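Local coordinates for phosphotriesterase family protein (Listeria monocytogenes serotype 4b str. H7858, PDB 3PNZ) that hydrolyses lactones, most likely phosphorylated sugar lactones, at a pair of zinc ions held in a TIM barrel of the amidohydrolase fold, at residues R5-D10 with D77-S82; D51-A56 with K83-Q88; E121-T126 with E167-A172; R175-T180 with E204-E209. All blocks are in the same frame, centred on the assembly; numbering follows the deposited sequence.

Interactions 1 and 2 share helix 75-85. Interaction 1 is the more buried: the N-terminal hairpin meets the helix through ring edges and aliphatic carbons, with one weak hydrogen bond. In interaction 2, partly buried, helix 45-57 packs on the end of the same helix, with an apolar side toward strand 62-65 and a watered rim; the two sites are joined by S82 OG and I87 O, 2.7 Å apart. Interactions 3 and 4, likewise partly buried, share helix 164-180 and rely on charge: a lysine gripping carbonyls in one, an arginine-carboxylate pair in the other. They touch through R171 NH1 and E204 OE2, 2.9 Å apart. Interactions 2 and 4 lie on opposite sides of the chain's centre.

Interaction 1 of 4, residues R5-D10 with D77-S82; sequences RTFYGD and DVAQIS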
# COMPACT_ATOMS: atom_id res chain seq x y z
N ARG A 5 -8.33 10.14 4.84
CA ARG A 5 -7.61 11.30 4.33
C ARG A 5 -7.13 11.07 2.90
O ARG A 5 -6.25 10.23 2.64
CB ARG A 5 -6.43 11.65 5.25
CG ARG A 5 -5.54 12.76 4.74
CD ARG A 5 -4.84 13.50 5.88
NE ARG A 5 -5.82 14.16 6.75
CZ ARG A 5 -5.53 14.76 7.89
NH1 ARG A 5 -4.28 14.81 8.34
NH2 ARG A 5 -6.50 15.31 8.61
N THR A 6 -7.74 11.79 1.97
CA THR A 6 -7.37 11.71 0.55
C THR A 6 -6.62 12.97 0.14
O THR A 6 -6.59 13.95 0.88
CB THR A 6 -8.59 11.53 -0.37
OG1 THR A 6 -9.30 12.76 -0.49
CG2 THR A 6 -9.53 10.42 0.13
N PHE A 7 -6.02 12.95 -1.04
CA PHE A 7 -5.29 14.10 -1.56
C PHE A 7 -6.16 15.36 -1.58
O PHE A 7 -5.65 16.45 -1.36
CB PHE A 7 -4.78 13.82 -2.98
CG PHE A 7 -3.44 13.14 -3.02
CD1 PHE A 7 -2.94 12.48 -1.92
CD2 PHE A 7 -2.68 13.18 -4.18
CE1 PHE A 7 -1.70 11.86 -1.97
CE2 PHE A 7 -1.44 12.56 -4.24
CZ PHE A 7 -0.95 11.90 -3.14
N TYR A 8 -7.45 15.20 -1.84
CA TYR A 8 -8.33 16.36 -1.96
C TYR A 8 -9.34 16.51 -0.82
O TYR A 8 -10.40 17.11 -0.99
CB TYR A 8 -9.03 16.37 -3.32
CG TYR A 8 -8.12 16.87 -4.42
CD1 TYR A 8 -7.88 18.23 -4.57
CD2 TYR A 8 -7.48 15.98 -5.28
CE1 TYR A 8 -7.03 18.69 -5.56
CE2 TYR A 8 -6.63 16.44 -6.27
CZ TYR A 8 -6.41 17.79 -6.41
OH TYR A 8 -5.57 18.27 -7.39
N GLY A 9 -9.00 15.98 0.35
CA GLY A 9 -9.79 16.22 1.54
C GLY A 9 -10.07 14.99 2.38
O GLY A 9 -9.86 13.85 1.93
N ASP A 10 -10.54 15.21 3.60
CA ASP A 10 -10.95 14.12 4.47
C ASP A 10 -12.41 13.77 4.18
O ASP A 10 -13.27 14.65 4.16
CB ASP A 10 -10.76 14.50 5.94
CG ASP A 10 -9.31 14.84 6.27
OD1 ASP A 10 -8.40 14.40 5.54
OD2 ASP A 10 -9.08 15.56 7.27
N ASP A 77 1.91 14.94 -9.95
CA ASP A 77 1.34 14.22 -11.09
C ASP A 77 0.16 13.36 -10.65
O ASP A 77 -0.87 13.30 -11.32
CB ASP A 77 2.39 13.33 -11.76
CG ASP A 77 3.46 14.13 -12.50
OD1 ASP A 77 3.09 15.00 -13.32
OD2 ASP A 77 4.66 13.88 -12.27
N VAL A 78 0.31 12.69 -9.51
CA VAL A 78 -0.77 11.87 -8.98
C VAL A 78 -1.98 12.73 -8.60
O VAL A 78 -3.12 12.37 -8.87
CB VAL A 78 -0.29 11.01 -7.79
CG1 VAL A 78 -1.45 10.26 -7.16
CG2 VAL A 78 0.80 10.03 -8.26
N ALA A 79 -1.72 13.88 -7.98
CA ALA A 79 -2.80 14.81 -7.65
C ALA A 79 -3.53 15.26 -8.91
O ALA A 79 -4.76 15.34 -8.92
CB ALA A 79 -2.25 16.01 -6.87
N GLN A 80 -2.78 15.55 -9.97
CA GLN A 80 -3.39 15.98 -11.22
C GLN A 80 -4.26 14.88 -11.83
O GLN A 80 -5.34 15.14 -12.34
CB GLN A 80 -2.33 16.45 -12.22
CG GLN A 80 -2.91 17.05 -13.48
CD GLN A 80 -3.69 18.33 -13.20
OE1 GLN A 80 -3.37 19.07 -12.27
NE2 GLN A 80 -4.72 18.59 -14.00
N ILE A 81 -3.79 13.63 -11.74
CA ILE A 81 -4.58 12.50 -12.22
C ILE A 81 -5.88 12.36 -11.44
O ILE A 81 -6.95 12.15 -12.02
CB ILE A 81 -3.77 11.19 -12.13
CG1 ILE A 81 -2.56 11.25 -13.07
CG2 ILE A 81 -4.65 9.99 -12.46
CD1 ILE A 81 -1.62 10.04 -12.99
N SER A 82 -5.79 12.48 -10.12
CA SER A 82 -6.97 12.45 -9.26
C SER A 82 -7.98 13.51 -9.71
O SER A 82 -9.15 13.22 -9.92
CB SER A 82 -6.58 12.70 -7.81
OG SER A 82 -7.71 12.64 -6.96
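F7 and Y8 both direct their side chains at helix 75-85, and both rings come in edge-on, F7 against carbons and Y8 against oxygens. F7 CD2 lies 3.8 Å from A79 CA, which sits near the ring plane, and 3.9 Å from A79 CB. One atom further round, F7 CE2 meets V78 CG1 at 3.7 Å, the two side chains crossing at about a right angle. V78 offers this methyl because CG1 stands anti to its backbone N (chi1 175°). The two aromatic residues occupy the corner positions of a type I turn from T6 to G9, which joins strands 4-6 and 9-11 into a tight antiparallel hairpin lying against a helix of the barrel's outer layer. T6 OG1 braces the turn, donating to G9 O at 2.7 Å. Y8, with CG anti to its carbonyl carbon (chi1 -78°), carries its ring along the helix so that A79 O and S82 OG both lie at the ring edge. Y8 OH gives a weak hydrogen bond to A79 O at 3.4 Å. Y8 CD2 touches S82 OG at 3.7 Å, a van der Waals approach, since that hydroxyl is hydrogen-bonded to I87 O. Y148 meets the Y8 ring edge-to-face.

Interaction 2 of 4, residues D51-A56 with K83-Q88; sequences DVQDFA and KETGIQ
Two neighbouring helices of the TIM barrel's outer layer, 45-57 and 75-85, meet here where the second of them ends and the chain turns into strand 88-92. The turn passes through G86, whose positive phi (86°) takes the chain out of the helix. I87, just beyond it, carries the apolar part of the contact. I87 CG1 lies 3.5 Å from V52 CG1, while I87 CD1 reaches past to A56 CB, also at 3.5 Å, a tight spacing for two carbons. I87 CD1 also approaches F55 CD2 obliquely at 3.8 Å, and both F55 and I87 rest on I63 of strand 62-65, the inward side of the contact. T85 OG1, set between backbone N and carbonyl carbon (chi1 63°), donates back to I81 O and accepts from I87 N at 3.2 Å, closing an ST turn with a nearly straight bond (166°). Q53, bent at chi2 and with NE2 also bonded to D57, puts OE1 3.6 Å from T85 CG2. Two waters span the remaining gap: one accepts from Q53 NE2 and donates to T85 O, and the other donates to both Q53 OE1 and E84 O, at 2.9 Å from each.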
# COMPACT_ATOMS: atom_id res chain seq x y z
N ASP A 51 -4.84 4.38 -17.43
CA ASP A 51 -5.21 3.22 -16.62
C ASP A 51 -6.16 3.61 -15.47
O ASP A 51 -7.15 2.92 -15.22
CB ASP A 51 -3.98 2.52 -16.05
CG ASP A 51 -3.38 1.50 -17.02
OD1 ASP A 51 -3.49 0.27 -16.76
OD2 ASP A 51 -2.80 1.93 -18.04
N VAL A 52 -5.86 4.70 -14.78
CA VAL A 52 -6.73 5.15 -13.71
C VAL A 52 -8.13 5.45 -14.26
O VAL A 52 -9.15 5.16 -13.63
CB VAL A 52 -6.15 6.39 -12.99
CG1 VAL A 52 -7.13 6.92 -11.94
CG2 VAL A 52 -4.82 6.03 -12.34
N GLN A 53 -8.19 6.02 -15.46
CA GLN A 53 -9.47 6.28 -16.11
C GLN A 53 -10.23 4.98 -16.42
O GLN A 53 -11.45 4.94 -16.31
CB GLN A 53 -9.29 7.12 -17.38
CG GLN A 53 -10.60 7.61 -18.00
CD GLN A 53 -11.36 8.57 -17.08
OE1 GLN A 53 -10.85 9.62 -16.71
NE2 GLN A 53 -12.57 8.19 -16.71
N ASP A 54 -9.52 3.92 -16.81
CA ASP A 54 -10.16 2.63 -17.01
C ASP A 54 -10.84 2.17 -15.72
O ASP A 54 -11.96 1.66 -15.73
CB ASP A 54 -9.15 1.57 -17.45
CG ASP A 54 -8.68 1.76 -18.88
OD1 ASP A 54 -9.42 2.37 -19.68
OD2 ASP A 54 -7.57 1.27 -19.20
N PHE A 55 -10.13 2.32 -14.61
CA PHE A 55 -10.64 1.97 -13.28
C PHE A 55 -11.91 2.77 -13.01
O PHE A 55 -12.94 2.21 -12.64
CB PHE A 55 -9.55 2.28 -12.24
CG PHE A 55 -9.94 2.01 -10.81
CD1 PHE A 55 -10.19 0.71 -10.36
CD2 PHE A 55 -9.98 3.05 -9.89
CE1 PHE A 55 -10.52 0.47 -9.03
CE2 PHE A 55 -10.31 2.82 -8.56
CZ PHE A 55 -10.57 1.52 -8.13
N ALA A 56 -11.83 4.07 -13.21
CA ALA A 56 -12.99 4.94 -13.03
C ALA A 56 -14.17 4.48 -13.89
O ALA A 56 -15.30 4.39 -13.42
CB ALA A 56 -12.62 6.38 -13.35
N LYS A 83 -7.50 14.73 -9.86
CA LYS A 83 -8.35 15.83 -10.30
C LYS A 83 -9.05 15.53 -11.63
O LYS A 83 -10.27 15.72 -11.76
CB LYS A 83 -7.55 17.12 -10.42
CG LYS A 83 -8.35 18.28 -11.01
CD LYS A 83 -7.95 19.60 -10.39
CE LYS A 83 -6.51 19.96 -10.69
NZ LYS A 83 -6.22 21.38 -10.28
N GLU A 84 -8.30 15.06 -12.62
CA GLU A 84 -8.84 14.82 -13.95
C GLU A 84 -9.76 13.61 -14.07
O GLU A 84 -10.72 13.63 -14.83
CB GLU A 84 -7.72 14.75 -15.00
CG GLU A 84 -6.92 16.04 -15.17
CD GLU A 84 -5.98 15.99 -16.36
OE1 GLU A 84 -6.36 15.40 -17.39
OE2 GLU A 84 -4.86 16.54 -16.26
N THR A 85 -9.49 12.55 -13.30
CA THR A 85 -10.28 11.33 -13.41
C THR A 85 -11.41 11.25 -12.40
O THR A 85 -12.37 10.50 -12.59
CB THR A 85 -9.41 10.08 -13.19
OG1 THR A 85 -8.89 10.10 -11.86
CG2 THR A 85 -8.27 10.04 -14.19
N GLY A 86 -11.29 11.99 -11.30
CA GLY A 86 -12.26 11.92 -10.23
C GLY A 86 -11.98 10.81 -9.22
O GLY A 86 -12.72 10.65 -8.24
N ILE A 87 -10.92 10.04 -9.45
CA ILE A 87 -10.56 8.96 -8.53
C ILE A 87 -9.92 9.53 -7.28
O ILE A 87 -9.00 10.34 -7.36
CB ILE A 87 -9.60 7.94 -9.19
CG1 ILE A 87 -10.28 7.27 -10.39
CG2 ILE A 87 -9.11 6.89 -8.18
CD1 ILE A 87 -11.54 6.52 -10.03
N GLN A 88 -10.42 9.10 -6.13
CA GLN A 88 -9.86 9.53 -4.85
C GLN A 88 -8.55 8.81 -4.59
O GLN A 88 -8.44 7.60 -4.83
CB GLN A 88 -10.86 9.26 -3.73
CG GLN A 88 -12.15 10.06 -3.94
CD GLN A 88 -13.30 9.63 -3.04
OE1 GLN A 88 -14.13 10.46 -2.65
NE2 GLN A 88 -13.38 8.35 -2.72
O HOH W 1 -13.92 9.90 -14.69
O HOH W 2 -12.25 12.11 -16.79

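Interaction 3 of 4, residues E121-T126 with E167-A172; sequences EWIENT and EKTIRA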
# COMPACT_ATOMS: atom_id res chain seq x y z
N GLU A 121 22.00 7.23 4.57
CA GLU A 121 22.72 8.21 5.37
C GLU A 121 21.74 8.98 6.25
O GLU A 121 21.98 9.18 7.44
CB GLU A 121 23.52 9.16 4.49
CG GLU A 121 24.42 10.09 5.31
CD GLU A 121 25.18 11.11 4.47
OE1 GLU A 121 26.33 11.44 4.84
OE2 GLU A 121 24.64 11.57 3.44
N TRP A 122 20.63 9.41 5.65
CA TRP A 122 19.59 10.12 6.37
C TRP A 122 19.07 9.32 7.55
O TRP A 122 19.08 9.79 8.69
CB TRP A 122 18.44 10.45 5.41
CG TRP A 122 17.16 10.89 6.06
CD1 TRP A 122 17.01 11.76 7.11
CD2 TRP A 122 15.83 10.49 5.69
NE1 TRP A 122 15.68 11.92 7.41
CE2 TRP A 122 14.93 11.15 6.56
CE3 TRP A 122 15.32 9.63 4.72
CZ2 TRP A 122 13.55 10.98 6.47
CZ3 TRP A 122 13.94 9.46 4.64
CH2 TRP A 122 13.08 10.13 5.51
N ILE A 123 18.65 8.09 7.29
CA ILE A 123 18.00 7.27 8.31
C ILE A 123 18.98 6.86 9.41
O ILE A 123 18.62 6.84 10.58
CB ILE A 123 17.31 6.05 7.67
CG1 ILE A 123 16.16 6.54 6.77
CG2 ILE A 123 16.81 5.10 8.74
CD1 ILE A 123 15.60 5.50 5.82
N GLU A 124 20.22 6.59 9.03
CA GLU A 124 21.23 6.20 10.00
C GLU A 124 21.57 7.35 10.95
O GLU A 124 21.77 7.15 12.15
CB GLU A 124 22.49 5.70 9.28
CG GLU A 124 23.65 5.38 10.21
CD GLU A 124 23.29 4.32 11.24
OE1 GLU A 124 23.28 3.12 10.88
OE2 GLU A 124 23.03 4.68 12.41
N ASN A 125 21.60 8.57 10.42
CA ASN A 125 22.07 9.72 11.19
C ASN A 125 20.99 10.64 11.75
O ASN A 125 21.28 11.74 12.21
CB ASN A 125 23.08 10.51 10.36
CG ASN A 125 24.34 9.72 10.06
OD1 ASN A 125 25.18 9.52 10.94
ND2 ASN A 125 24.46 9.23 8.83
N THR A 126 19.75 10.17 11.73
CA THR A 126 18.63 10.94 12.24
C THR A 126 17.98 10.17 13.38
O THR A 126 17.83 8.95 13.30
CB THR A 126 17.60 11.20 11.12
OG1 THR A 126 18.23 11.93 10.06
CG2 THR A 126 16.40 11.98 11.63
N GLU A 167 13.98 -1.70 11.96
CA GLU A 167 13.29 -1.65 13.24
C GLU A 167 13.11 -0.21 13.72
O GLU A 167 12.05 0.16 14.25
CB GLU A 167 14.06 -2.44 14.29
CG GLU A 167 13.45 -2.36 15.68
CD GLU A 167 14.24 -3.15 16.70
OE1 GLU A 167 14.95 -4.10 16.30
OE2 GLU A 167 14.16 -2.81 17.90
N LYS A 168 14.16 0.58 13.56
CA LYS A 168 14.11 2.01 13.87
C LYS A 168 12.95 2.68 13.12
O LYS A 168 12.19 3.46 13.72
CB LYS A 168 15.44 2.67 13.49
CG LYS A 168 15.54 4.16 13.82
CD LYS A 168 16.86 4.72 13.24
CE LYS A 168 17.33 5.96 13.97
NZ LYS A 168 18.67 6.40 13.47
N THR A 169 12.81 2.40 11.83
CA THR A 169 11.70 3.00 11.07
C THR A 169 10.34 2.48 11.53
O THR A 169 9.36 3.23 11.50
CB THR A 169 11.85 2.86 9.54
OG1 THR A 169 11.78 1.48 9.16
CG2 THR A 169 13.16 3.47 9.05
N ILE A 170 10.26 1.22 11.95
CA ILE A 170 8.99 0.72 12.47
C ILE A 170 8.57 1.53 13.69
O ILE A 170 7.42 1.94 13.81
CB ILE A 170 9.04 -0.78 12.86
CG1 ILE A 170 9.45 -1.64 11.66
CG2 ILE A 170 7.68 -1.22 13.43
CD1 ILE A 170 9.49 -3.14 11.98
N ARG A 171 9.51 1.75 14.60
CA ARG A 171 9.21 2.49 15.82
C ARG A 171 8.86 3.95 15.49
O ARG A 171 7.94 4.51 16.08
CB ARG A 171 10.35 2.39 16.84
CG ARG A 171 10.62 0.96 17.27
CD ARG A 171 11.59 0.86 18.45
NE ARG A 171 12.05 -0.51 18.64
CZ ARG A 171 11.38 -1.43 19.33
NH1 ARG A 171 10.22 -1.13 19.90
NH2 ARG A 171 11.87 -2.66 19.45
N ALA A 172 9.56 4.55 14.53
CA ALA A 172 9.28 5.93 14.12
C ALA A 172 7.85 6.04 13.58
O ALA A 172 7.12 6.99 13.89
CB ALA A 172 10.28 6.39 13.07
O HOH W 3 20.40 4.32 14.47
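K168 reaches across from helix 164-180 with an extended chain, its CG anti to the backbone N (chi1 -177°), and its ammonium meets two backbone carbonyls and a water. K168 NZ donates to I123 O at 2.9 Å, approaching nearly along the C=O axis (160°), and to T126 O at 2.7 Å from above that carbonyl's plane. Its third partner is a water, which accepts from K168 NZ at 2.9 Å and passes a weak hydrogen bond on to E124 OE2. E124 O is also close, but the angle is too poor for a bond. The carbonyls gathered in this way belong to the last turn of helix 119-124 and the residues that follow, so the ammonium, carried by an outer helix of the TIM barrel, sits at that helix's C-terminal end, where a positive charge would be expected to suit the helix dipole. Other carbonyls of the turn are satisfied locally. E121 O accepts from N125 N and, on a lone pair, from N125 ND2 at 2.8 Å; W122 O takes the T126 hydroxyl at 2.7 Å. The apolar part of the contact is I123 CG2 touching T169 CG2 at 4.0 Å, with W101 packing on both residues. The T169 hydroxyl turns back to E166 O of its own helix. Further round, R171 grips one oxygen, E167 OE2, side-on through NE and NH2, with NH2 at 2.8 Å, while its NH1 pairs with E204. A bound phosphate, probably from the crystallisation liquor, lies about 4 Å from the K168 side chain.

Interaction 4 of 4, residues R175-T180 with E204-E209; sequences RAHHET and ENIPLE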
# COMPACT_ATOMS: atom_id res chain seq x y z
N ARG A 175 5.17 5.58 16.30
CA ARG A 175 5.04 6.81 17.07
C ARG A 175 4.34 7.91 16.26
O ARG A 175 3.62 8.74 16.82
CB ARG A 175 6.40 7.22 17.61
CG ARG A 175 6.93 6.18 18.59
CD ARG A 175 8.40 6.34 18.91
NE ARG A 175 8.92 5.14 19.54
CZ ARG A 175 10.17 5.01 19.99
NH1 ARG A 175 11.02 6.02 19.88
NH2 ARG A 175 10.56 3.87 20.55
N ALA A 176 4.53 7.90 14.94
CA ALA A 176 3.79 8.82 14.08
C ALA A 176 2.30 8.47 14.11
O ALA A 176 1.45 9.36 14.06
CB ALA A 176 4.33 8.79 12.65
N HIS A 177 1.98 7.18 14.19
CA HIS A 177 0.58 6.81 14.36
C HIS A 177 0.02 7.38 15.66
O HIS A 177 -1.11 7.89 15.70
CB HIS A 177 0.34 5.31 14.37
CG HIS A 177 -0.99 4.95 14.96
ND1 HIS A 177 -2.15 5.00 14.23
CD2 HIS A 177 -1.34 4.64 16.22
CE1 HIS A 177 -3.17 4.70 15.01
NE2 HIS A 177 -2.71 4.48 16.23
N HIS A 178 0.77 7.25 16.75
CA HIS A 178 0.25 7.74 18.03
C HIS A 178 -0.09 9.23 17.96
O HIS A 178 -1.06 9.68 18.56
CB HIS A 178 1.22 7.45 19.17
CG HIS A 178 1.21 6.02 19.60
ND1 HIS A 178 0.06 5.39 20.03
CD2 HIS A 178 2.20 5.09 19.68
CE1 HIS A 178 0.34 4.14 20.35
NE2 HIS A 178 1.63 3.94 20.15
N GLU A 179 0.71 9.99 17.20
CA GLU A 179 0.50 11.43 17.07
C GLU A 179 -0.66 11.82 16.13
O GLU A 179 -1.38 12.78 16.40
CB GLU A 179 1.79 12.14 16.64
CG GLU A 179 2.92 12.05 17.67
CD GLU A 179 4.09 12.98 17.38
OE1 GLU A 179 4.05 13.71 16.36
OE2 GLU A 179 5.06 12.99 18.17
N THR A 180 -0.83 11.07 15.03
CA THR A 180 -1.77 11.45 13.97
C THR A 180 -3.04 10.60 13.91
O THR A 180 -4.06 11.05 13.38
CB THR A 180 -1.11 11.33 12.58
OG1 THR A 180 -0.78 9.95 12.33
CG2 THR A 180 0.13 12.20 12.50
N GLU A 204 5.32 -1.11 20.96
CA GLU A 204 5.01 0.31 20.76
C GLU A 204 3.54 0.63 21.06
O GLU A 204 3.06 1.72 20.74
CB GLU A 204 5.38 0.76 19.34
CG GLU A 204 6.89 0.68 19.03
CD GLU A 204 7.71 1.74 19.79
OE1 GLU A 204 7.18 2.85 20.02
OE2 GLU A 204 8.89 1.46 20.14
N ASN A 205 2.84 -0.33 21.65
CA ASN A 205 1.46 -0.15 22.08
C ASN A 205 0.49 0.20 20.96
O ASN A 205 -0.41 1.04 21.13
CB ASN A 205 1.40 0.88 23.21
CG ASN A 205 2.22 0.46 24.41
OD1 ASN A 205 2.06 -0.66 24.92
ND2 ASN A 205 3.11 1.34 24.87
N ILE A 206 0.68 -0.46 19.81
CA ILE A 206 -0.18 -0.26 18.64
C ILE A 206 -1.24 -1.36 18.54
O ILE A 206 -0.91 -2.54 18.42
CB ILE A 206 0.66 -0.28 17.33
CG1 ILE A 206 1.71 0.85 17.32
CG2 ILE A 206 -0.24 -0.20 16.10
CD1 ILE A 206 1.14 2.24 17.12
N PRO A 207 -2.52 -0.98 18.60
CA PRO A 207 -3.57 -1.97 18.34
C PRO A 207 -3.41 -2.56 16.93
O PRO A 207 -3.33 -1.81 15.95
CB PRO A 207 -4.86 -1.16 18.44
CG PRO A 207 -4.50 0.02 19.33
CD PRO A 207 -3.07 0.35 18.93
N LEU A 208 -3.38 -3.88 16.83
CA LEU A 208 -3.02 -4.51 15.56
C LEU A 208 -4.08 -4.38 14.48
O LEU A 208 -3.78 -4.53 13.28
CB LEU A 208 -2.62 -5.98 15.80
CG LEU A 208 -1.42 -6.05 16.76
CD1 LEU A 208 -1.16 -7.46 17.25
CD2 LEU A 208 -0.19 -5.44 16.09
N GLU A 209 -5.31 -4.06 14.87
CA GLU A 209 -6.35 -3.84 13.87
C GLU A 209 -6.15 -2.50 13.16
O GLU A 209 -6.88 -2.18 12.23
CB GLU A 209 -7.75 -3.94 14.49
CG GLU A 209 -8.09 -2.82 15.46
CD GLU A 209 -7.74 -3.13 16.91
OE1 GLU A 209 -8.36 -2.52 17.80
OE2 GLU A 209 -6.85 -3.97 17.17
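The H178 imidazole has the I206 CD1 methyl over one face, 3.9 Å from the ring centroid and 29° off the normal, a CH-pi contact, while E204 O and N205 O lie at its edge. The R175 guanidinium also meets its partner edge-on, with E204 OE1 near its plane. E204, N205 and I206 lie in the Schellman motif that ends helix 194-203, with N205 as its positive-phi C-prime residue, at the start of the connection to strand 211-213 of the TIM barrel. R175, extended from CG to NE, grips the E204 carboxylate side-on, one nitrogen to each oxygen: NE to OE1 at 2.9 Å, and NH2 to OE2 at 3.0 Å. The carboxylate is turned 41° from the guanidinium plane, so OE1 is met from above its own plane whereas OE2 uses its syn lone pair. E204 OE2 also pairs with R171, and sharing between two arginines would be expected to keep the carboxylate ionised. I206 CD1 reaches beyond H178 to H177 CD2 at 3.6 Å; the H177 ring is itself fixed through ND1 to A182 O. H178 NE2 donates to E204 O at 2.7 Å, in the ring plane, with an N-H...O angle of 173°.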